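Local coordinates for protein E1 (Kluyveromyces marxianus, PDB 3VX6) that is the E2-binding N-terminal domain of Atg7, the E1-like enzyme that activates the ubiquitin-like proteins Atg8 and Atg12 for autophagy, at residues R111-E119 with Q186-K194; W139-D148 with S256-K264. All coordinates share one frame; numbering follows the deposited sequence.

How the contacts relate
Contact 2 is the more buried: it pairs 139-148 with 256-264 as antiparallel neighbours in a mixed sheet, and its centre is about 10 Å from the centre of the chain. Contact 1, 111-119 with 186-194, is partly buried, its centre about 16 Å from that point. Their centres are about 20 Å apart and they do not touch, yet helices 97-114 and 215-225 serve both: Leu-113 and Leu-117 of contact 1 and Phe-145 of contact 2 all reach Val-221. Backbone hydrogen bonds and two indoles that meet obliquely hold contact 2, whereas contact 1 has a single direct hydrogen bond, a leucine-alanine cluster and polar turns within each segment.

Contact 1: residues R111-E119 with Q186-K194; sequences RGLENDLNE and QKATPDNLK
Leu-117 meets the other segment with both backbone and side chain. Its N donates to Ala-188 O at 3.1 Å, the one direct hydrogen bond between 111-119 and 186-194, arriving 30° out of the carbonyl plane. Beside this bond Ala-188 CB packs on the root of the leucine, 3.6 Å from Leu-117 CG. With CG set beside its own backbone N (chi1 -61°), the Leu-117 branch meets Leu-193 tip to tip, Leu-117 CD1 lying 3.6 Å from Leu-193 CD2. Next along the contact, the Pro-190 ring sits against backbone carbonyls of 113-115: Pro-190 CG is 3.6 Å from Leu-113 O, and its CD faces Asn-115 O, which also receives a CA-H...O contact from Thr-189.

Two turns present these groups. Ala-188 appears to centre an inverse gamma turn, though Thr-189 N is less surely placed, and leads into Thr-189 at the N-cap of helix 190-195; across from it, Asp-116 forms an Asx turn, its OD1 using the anti lone pair to accept from Asn-118 N at 2.6 Å. Asn-118 ND2 also donates to that oxygen, on the syn side but well out of the carboxylate plane, and to Ile-177 O as well; the two N-H groups on OD1 would probably stabilise a negative charge there. The other oxygen, OD2, is linked weakly to a water that accepts from Ala-188 N at 3.2 Å, a softer second tie. Behind the N-cap, Asn-192 ND2 donates to a lone pair of Lys-187 O at 2.8 Å. On the far flank Glu-119 OE2 is held by Arg-111 NH1 in a salt bridge at 3.1 Å and by Asn-115 ND2 from the opposite face. Further out, Leu-117 is embedded among Ile-177, Val-199, Ile-218 and Val-221, and Leu-193 O accepts from Trp-222 NE1.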
loop_
_atom_site.group_PDB
_atom_site.type_symbol
_atom_site.label_atom_id
_atom_site.label_comp_id
_atom_site.label_asym_id
_atom_site.label_seq_id
_atom_site.Cartn_x
_atom_site.Cartn_y
_atom_site.Cartn_z
ATOM N N ARG A 111 7.201 -10.793 4.602
ATOM C CA ARG A 111 5.941 -11.378 4.156
ATOM C C ARG A 111 5.856 -11.636 2.659
ATOM O O ARG A 111 5.305 -12.642 2.242
ATOM C CB ARG A 111 4.762 -10.511 4.612
ATOM C CG ARG A 111 4.612 -10.534 6.114
ATOM C CD ARG A 111 3.365 -9.855 6.644
ATOM N NE ARG A 111 3.170 -10.250 8.040
ATOM C CZ ARG A 111 2.747 -11.456 8.424
ATOM N NH1 ARG A 111 2.459 -12.384 7.518
ATOM N NH2 ARG A 111 2.637 -11.750 9.715
ATOM N N GLY A 112 6.416 -10.746 1.853
ATOM C CA GLY A 112 6.360 -10.934 0.415
ATOM C C GLY A 112 7.223 -12.068 -0.107
ATOM O O GLY A 112 6.835 -12.784 -1.037
ATOM N N LEU A 113 8.402 -12.235 0.480
ATOM C CA LEU A 113 9.295 -13.289 0.034
ATOM C C LEU A 113 9.065 -14.627 0.726
ATOM O O LEU A 113 9.747 -15.610 0.433
ATOM C CB LEU A 113 10.763 -12.836 0.155
ATOM C CG LEU A 113 11.304 -12.285 1.472
ATOM C CD1 LEU A 113 11.542 -13.438 2.437
ATOM C CD2 LEU A 113 12.604 -11.529 1.221
ATOM N N GLU A 114 8.101 -14.687 1.634
ATOM C CA GLU A 114 7.825 -15.954 2.287
ATOM C C GLU A 114 6.373 -16.397 2.141
ATOM O O GLU A 114 6.058 -17.556 2.401
ATOM C CB GLU A 114 8.206 -15.912 3.780
ATOM C CG GLU A 114 7.459 -14.876 4.620
ATOM C CD GLU A 114 7.703 -15.021 6.130
ATOM O OE1 GLU A 114 8.854 -15.311 6.535
ATOM O OE2 GLU A 114 6.742 -14.825 6.910
ATOM N N ASN A 115 5.492 -15.500 1.701
ATOM C CA ASN A 115 4.081 -15.859 1.575
ATOM C C ASN A 115 3.446 -15.538 0.231
ATOM O O ASN A 115 3.273 -16.412 -0.616
ATOM C CB ASN A 115 3.262 -15.181 2.682
ATOM C CG ASN A 115 3.874 -15.366 4.064
ATOM O OD1 ASN A 115 4.275 -16.469 4.438
ATOM N ND2 ASN A 115 3.935 -14.282 4.837
ATOM N N ASP A 116 3.081 -14.277 0.051
ATOM C CA ASP A 116 2.430 -13.832 -1.172
ATOM C C ASP A 116 2.799 -12.368 -1.341
ATOM O O ASP A 116 3.005 -11.662 -0.349
ATOM C CB ASP A 116 0.910 -13.993 -1.021
ATOM C CG ASP A 116 0.144 -13.729 -2.313
ATOM O OD1 ASP A 116 0.182 -12.588 -2.826
ATOM O OD2 ASP A 116 -0.512 -14.669 -2.814
ATOM N N LEU A 117 2.905 -11.910 -2.586
ATOM C CA LEU A 117 3.237 -10.514 -2.827
ATOM C C LEU A 117 2.106 -9.599 -2.365
ATOM O O LEU A 117 2.337 -8.453 -1.994
ATOM C CB LEU A 117 3.519 -10.256 -4.308
ATOM C CG LEU A 117 4.684 -11.011 -4.925
ATOM C CD1 LEU A 117 4.956 -10.416 -6.275
ATOM C CD2 LEU A 117 5.910 -10.927 -4.032
ATOM N N ASN A 118 0.877 -10.093 -2.388
ATOM C CA ASN A 118 -0.226 -9.260 -1.947
ATOM C C ASN A 118 0.061 -8.727 -0.561
ATOM O O ASN A 118 -0.375 -7.640 -0.211
ATOM C CB ASN A 118 -1.529 -10.051 -1.906
ATOM C CG ASN A 118 -2.165 -10.200 -3.272
ATOM O OD1 ASN A 118 -2.794 -9.265 -3.792
ATOM N ND2 ASN A 118 -1.998 -11.373 -3.874
ATOM N N GLU A 119 0.807 -9.487 0.227
ATOM C CA GLU A 119 1.103 -9.070 1.588
ATOM C C GLU A 119 2.061 -7.912 1.733
ATOM O O GLU A 119 2.170 -7.338 2.816
ATOM C CB GLU A 119 1.635 -10.243 2.400
ATOM C CG GLU A 119 0.642 -11.355 2.573
ATOM C CD GLU A 119 1.124 -12.395 3.556
ATOM O OE1 GLU A 119 0.649 -13.543 3.462
ATOM O OE2 GLU A 119 1.966 -12.066 4.430
ATOM N N GLN A 186 -1.883 -17.255 -11.245
ATOM C CA GLN A 186 -1.591 -18.041 -10.056
ATOM C C GLN A 186 -1.219 -17.119 -8.889
ATOM O O GLN A 186 -0.791 -15.979 -9.094
ATOM C CB GLN A 186 -0.426 -18.996 -10.347
ATOM C CG GLN A 186 -0.676 -19.949 -11.495
ATOM C CD GLN A 186 -1.676 -21.028 -11.140
ATOM O OE1 GLN A 186 -1.974 -21.906 -11.945
ATOM N NE2 GLN A 186 -2.195 -20.970 -9.918
ATOM N N LYS A 187 -1.368 -17.614 -7.665
ATOM C CA LYS A 187 -1.038 -16.806 -6.501
ATOM C C LYS A 187 0.427 -16.364 -6.543
ATOM O O LYS A 187 1.314 -17.142 -6.892
ATOM C CB LYS A 187 -1.315 -17.594 -5.220
ATOM C CG LYS A 187 -2.783 -17.939 -5.031
ATOM C CD LYS A 187 -3.024 -18.696 -3.742
ATOM C CE LYS A 187 -4.490 -19.089 -3.637
ATOM N NZ LYS A 187 -4.779 -19.967 -2.461
ATOM N N ALA A 188 0.666 -15.105 -6.189
ATOM C CA ALA A 188 2.017 -14.549 -6.181
ATOM C C ALA A 188 2.850 -15.156 -5.055
ATOM O O ALA A 188 3.472 -14.442 -4.272
ATOM C CB ALA A 188 1.965 -13.048 -6.018
ATOM N N THR A 189 2.856 -16.478 -4.982
ATOM C CA THR A 189 3.608 -17.177 -3.965
ATOM C C THR A 189 5.100 -17.258 -4.330
ATOM O O THR A 189 5.494 -16.967 -5.461
ATOM C CB THR A 189 2.977 -18.564 -3.745
ATOM O OG1 THR A 189 2.946 -19.292 -4.978
ATOM C CG2 THR A 189 1.558 -18.391 -3.255
ATOM N N PRO A 190 5.956 -17.629 -3.367
ATOM C CA PRO A 190 7.375 -17.697 -3.716
ATOM C C PRO A 190 7.731 -18.665 -4.840
ATOM O O PRO A 190 8.333 -18.254 -5.841
ATOM C CB PRO A 190 8.043 -18.060 -2.389
ATOM C CG PRO A 190 7.154 -17.394 -1.377
ATOM C CD PRO A 190 5.771 -17.745 -1.912
ATOM N N ASP A 191 7.377 -19.941 -4.694
ATOM C CA ASP A 191 7.704 -20.907 -5.740
ATOM C C ASP A 191 7.083 -20.536 -7.084
ATOM O O ASP A 191 7.650 -20.825 -8.140
ATOM C CB ASP A 191 7.297 -22.321 -5.330
ATOM C CG ASP A 191 8.148 -22.863 -4.190
ATOM O OD1 ASP A 191 9.336 -22.480 -4.062
ATOM O OD2 ASP A 191 7.628 -23.696 -3.420
ATOM N N ASN A 192 5.919 -19.895 -7.043
ATOM C CA ASN A 192 5.259 -19.449 -8.258
ATOM C C ASN A 192 6.035 -18.280 -8.806
ATOM O O ASN A 192 6.224 -18.163 -10.017
ATOM C CB ASN A 192 3.835 -19.000 -7.977
ATOM C CG ASN A 192 2.875 -20.145 -7.962
ATOM O OD1 ASN A 192 3.267 -21.290 -8.195
ATOM N ND2 ASN A 192 1.607 -19.856 -7.693
ATOM N N LEU A 193 6.495 -17.418 -7.907
ATOM C CA LEU A 193 7.255 -16.246 -8.323
ATOM C C LEU A 193 8.593 -16.641 -8.910
ATOM O O LEU A 193 9.109 -15.946 -9.776
ATOM C CB LEU A 193 7.443 -15.279 -7.150
ATOM C CG LEU A 193 6.135 -14.569 -6.790
ATOM C CD1 LEU A 193 6.240 -13.933 -5.416
ATOM C CD2 LEU A 193 5.809 -13.544 -7.860
ATOM N N LYS A 194 9.144 -17.762 -8.459
ATOM C CA LYS A 194 10.418 -18.233 -8.983
ATOM C C LYS A 194 10.298 -18.735 -10.416
ATOM O O LYS A 194 11.291 -18.744 -11.148
ATOM C CB LYS A 194 10.979 -19.349 -8.110
ATOM C CG LYS A 194 11.478 -18.858 -6.770
ATOM C CD LYS A 194 11.987 -19.987 -5.908
ATOM C CE LYS A 194 12.542 -19.444 -4.597
ATOM N NZ LYS A 194 12.930 -20.536 -3.653
HETATM O O HOH W 1 -2.306 -14.020 -5.673
#

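Contact 2: residues W139-D148 with S256-K264; sequences WICMPSFQSD and SLKVSGWEK
Ser-144 O is gripped twice, by Ser-260 N at 3.0 Å and by a water at 2.9 Å; the same water donates to Lys-258 O and bonds Ser-260 OG. Ser-144 N returns a bond to Ser-260 O, completing an antiparallel hydrogen-bonded pair between strand 260-262 and strand 135-144, which also bonds strand 123-130 in the mixed sheet. The ladder runs on past it, to Lys-258 N donating to Gln-146 O at 2.6 Å and, at the other end, Glu-263 N donating to Ile-140 O at 2.7 Å. Between Cys-141 and Ser-144 the register slips by one residue, a beta bulge opposite Gly-261, whose phi is 133°.

Beyond the bulge two indoles meet. Trp-262 CE3 lies over one face of Trp-139 with the planes at an oblique 40°, while Trp-139 NE1 donates to a lone pair of Glu-263 O at 2.7 Å, fixing that ring's rotation. Cys-141 SG, set between its backbone N and carbonyl carbon (chi1 80°), stands over the face of the Trp-262 six-membered ring, 3.9 Å from its centroid. Lys-97 O accepts from Trp-262 NE1, and Ile-101 and Phe-100 pack on the same indole, seating it on helix 97-114. Backbone bonds thus set the register, with the indoles and the cysteine sulfur packed together at one end and a water adding bonds to the carbonyls of Ser-144 and Lys-258.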
loop_
_atom_site.group_PDB
_atom_site.type_symbol
_atom_site.label_atom_id
_atom_site.label_comp_id
_atom_site.label_asym_id
_atom_site.label_seq_id
_atom_site.Cartn_x
_atom_site.Cartn_y
_atom_site.Cartn_z
ATOM N N TRP A 139 -1.235 10.738 10.617
ATOM C CA TRP A 139 -0.303 10.579 9.534
ATOM C C TRP A 139 -0.415 9.170 8.996
ATOM O O TRP A 139 -0.221 8.193 9.725
ATOM C CB TRP A 139 1.106 10.823 10.038
ATOM C CG TRP A 139 2.014 11.316 8.983
ATOM C CD1 TRP A 139 1.780 11.334 7.638
ATOM C CD2 TRP A 139 3.306 11.892 9.175
ATOM N NE1 TRP A 139 2.846 11.890 6.984
ATOM C CE2 TRP A 139 3.798 12.243 7.904
ATOM C CE3 TRP A 139 4.097 12.146 10.302
ATOM C CZ2 TRP A 139 5.048 12.837 7.723
ATOM C CZ3 TRP A 139 5.340 12.737 10.121
ATOM C CH2 TRP A 139 5.802 13.075 8.840
ATOM N N ILE A 140 -0.739 9.061 7.714
ATOM C CA ILE A 140 -0.868 7.756 7.101
ATOM C C ILE A 140 0.315 7.517 6.190
ATOM O O ILE A 140 0.885 8.460 5.631
ATOM C CB ILE A 140 -2.162 7.646 6.282
ATOM C CG1 ILE A 140 -3.365 7.949 7.177
ATOM C CG2 ILE A 140 -2.283 6.250 5.692
ATOM C CD1 ILE A 140 -4.712 7.865 6.473
ATOM N N CYS A 141 0.698 6.249 6.074
ATOM C CA CYS A 141 1.796 5.853 5.209
ATOM C C CYS A 141 1.486 4.473 4.665
ATOM O O CYS A 141 0.838 3.661 5.319
ATOM C CB CYS A 141 3.127 5.811 5.966
ATOM S SG CYS A 141 3.426 4.324 6.963
ATOM N N MET A 142 1.909 4.236 3.437
ATOM C CA MET A 142 1.741 2.936 2.814
ATOM C C MET A 142 3.197 2.634 2.485
ATOM O O MET A 142 3.725 3.128 1.494
ATOM C CB MET A 142 0.900 3.054 1.548
ATOM C CG MET A 142 0.577 1.719 0.924
ATOM S SD MET A 142 -0.453 1.942 -0.492
ATOM C CE MET A 142 -2.095 1.704 0.179
ATOM N N PRO A 143 3.869 1.841 3.335
ATOM C CA PRO A 143 5.270 1.505 3.128
ATOM C C PRO A 143 5.643 1.072 1.737
ATOM O O PRO A 143 5.036 0.184 1.140
ATOM C CB PRO A 143 5.525 0.429 4.172
ATOM C CG PRO A 143 4.631 0.825 5.250
ATOM C CD PRO A 143 3.357 1.093 4.485
ATOM N N SER A 144 6.660 1.760 1.242
ATOM C CA SER A 144 7.235 1.549 -0.068
ATOM C C SER A 144 8.721 1.339 0.212
ATOM O O SER A 144 9.457 2.283 0.491
ATOM C CB SER A 144 7.019 2.790 -0.931
ATOM O OG SER A 144 7.870 2.759 -2.061
ATOM N N PHE A 145 9.158 0.089 0.162
ATOM C CA PHE A 145 10.550 -0.214 0.430
ATOM C C PHE A 145 11.304 -0.614 -0.817
ATOM O O PHE A 145 10.715 -0.963 -1.840
ATOM C CB PHE A 145 10.653 -1.335 1.446
ATOM C CG PHE A 145 9.825 -2.528 1.096
ATOM C CD1 PHE A 145 8.482 -2.590 1.464
ATOM C CD2 PHE A 145 10.383 -3.595 0.396
ATOM C CE1 PHE A 145 7.713 -3.702 1.140
ATOM C CE2 PHE A 145 9.626 -4.702 0.070
ATOM C CZ PHE A 145 8.291 -4.762 0.440
ATOM N N GLN A 146 12.625 -0.573 -0.698
ATOM C CA GLN A 146 13.532 -0.912 -1.778
ATOM C C GLN A 146 14.943 -0.984 -1.215
ATOM O O GLN A 146 15.200 -0.546 -0.096
ATOM C CB GLN A 146 13.494 0.171 -2.841
ATOM C CG GLN A 146 13.954 1.513 -2.325
ATOM C CD GLN A 146 14.266 2.467 -3.440
ATOM O OE1 GLN A 146 13.371 2.948 -4.133
ATOM N NE2 GLN A 146 15.547 2.739 -3.635
ATOM N N SER A 147 15.863 -1.540 -1.993
ATOM C CA SER A 147 17.248 -1.617 -1.563
ATOM C C SER A 147 17.798 -0.189 -1.557
ATOM O O SER A 147 17.464 0.620 -2.423
ATOM C CB SER A 147 18.047 -2.486 -2.535
ATOM O OG SER A 147 19.436 -2.423 -2.251
ATOM N N ASP A 148 18.639 0.117 -0.577
ATOM C CA ASP A 148 19.232 1.450 -0.454
ATOM C C ASP A 148 20.068 1.837 -1.680
ATOM O O ASP A 148 21.061 1.184 -2.005
ATOM C CB ASP A 148 20.102 1.508 0.804
ATOM C CG ASP A 148 20.078 2.871 1.467
ATOM O OD1 ASP A 148 20.778 3.046 2.489
ATOM O OD2 ASP A 148 19.355 3.764 0.970
ATOM N N SER A 256 20.917 -2.529 2.873
ATOM C CA SER A 256 19.918 -1.701 3.548
ATOM C C SER A 256 18.614 -1.534 2.772
ATOM O O SER A 256 18.583 -1.609 1.543
ATOM C CB SER A 256 20.489 -0.315 3.860
ATOM O OG SER A 256 21.484 -0.395 4.859
ATOM N N LEU A 257 17.541 -1.295 3.512
ATOM C CA LEU A 257 16.220 -1.109 2.927
ATOM C C LEU A 257 15.849 0.366 3.064
ATOM O O LEU A 257 15.970 0.932 4.148
ATOM C CB LEU A 257 15.209 -1.971 3.683
ATOM C CG LEU A 257 13.991 -2.461 2.915
ATOM C CD1 LEU A 257 14.451 -3.418 1.828
ATOM C CD2 LEU A 257 13.022 -3.140 3.864
ATOM N N LYS A 258 15.415 1.001 1.982
ATOM C CA LYS A 258 15.041 2.404 2.066
ATOM C C LYS A 258 13.527 2.491 2.015
ATOM O O LYS A 258 12.919 2.278 0.968
ATOM C CB LYS A 258 15.669 3.209 0.913
ATOM C CG LYS A 258 15.565 4.741 1.058
ATOM C CD LYS A 258 14.204 5.265 0.616
ATOM C CE LYS A 258 14.072 6.796 0.774
ATOM N NZ LYS A 258 13.932 7.277 2.190
ATOM N N VAL A 259 12.910 2.805 3.147
ATOM C CA VAL A 259 11.461 2.899 3.184
ATOM C C VAL A 259 10.896 4.320 3.207
ATOM O O VAL A 259 11.427 5.212 3.861
ATOM C CB VAL A 259 10.890 2.144 4.393
ATOM C CG1 VAL A 259 9.404 1.908 4.187
ATOM C CG2 VAL A 259 11.638 0.832 4.605
ATOM N N SER A 260 9.811 4.515 2.472
ATOM C CA SER A 260 9.108 5.789 2.406
ATOM C C SER A 260 7.640 5.400 2.359
ATOM O O SER A 260 7.314 4.227 2.550
ATOM C CB SER A 260 9.498 6.552 1.151
ATOM O OG SER A 260 9.272 5.758 0.006
ATOM N N GLY A 261 6.749 6.359 2.125
ATOM C CA GLY A 261 5.332 6.027 2.061
ATOM C C GLY A 261 4.446 6.957 2.862
ATOM O O GLY A 261 3.221 6.935 2.725
ATOM N N TRP A 262 5.078 7.779 3.696
ATOM C CA TRP A 262 4.380 8.749 4.537
ATOM C C TRP A 262 3.670 9.767 3.668
ATOM O O TRP A 262 4.291 10.389 2.815
ATOM C CB TRP A 262 5.373 9.481 5.448
ATOM C CG TRP A 262 5.830 8.690 6.629
ATOM C CD1 TRP A 262 7.110 8.328 6.925
ATOM C CD2 TRP A 262 5.016 8.195 7.698
ATOM N NE1 TRP A 262 7.149 7.638 8.111
ATOM C CE2 TRP A 262 5.878 7.538 8.609
ATOM C CE3 TRP A 262 3.642 8.239 7.975
ATOM C CZ2 TRP A 262 5.415 6.935 9.781
ATOM C CZ3 TRP A 262 3.177 7.642 9.138
ATOM C CH2 TRP A 262 4.064 6.993 10.030
ATOM N N GLU A 263 2.373 9.944 3.891
ATOM C CA GLU A 263 1.592 10.893 3.114
ATOM C C GLU A 263 2.025 12.343 3.379
ATOM O O GLU A 263 2.215 12.747 4.528
ATOM C CB GLU A 263 0.116 10.721 3.443
ATOM C CG GLU A 263 -0.802 11.500 2.541
ATOM C CD GLU A 263 -2.245 11.139 2.773
ATOM O OE1 GLU A 263 -3.102 11.514 1.939
ATOM O OE2 GLU A 263 -2.523 10.476 3.799
ATOM N N LYS A 264 2.161 13.129 2.312
ATOM C CA LYS A 264 2.584 14.519 2.438
ATOM C C LYS A 264 1.419 15.495 2.571
ATOM O O LYS A 264 0.289 15.100 2.869
ATOM C CB LYS A 264 3.464 14.899 1.246
HETATM O O HOH W 2 -1.582 11.320 6.479
HETATM O O HOH W 3 11.492 3.846 -0.788
#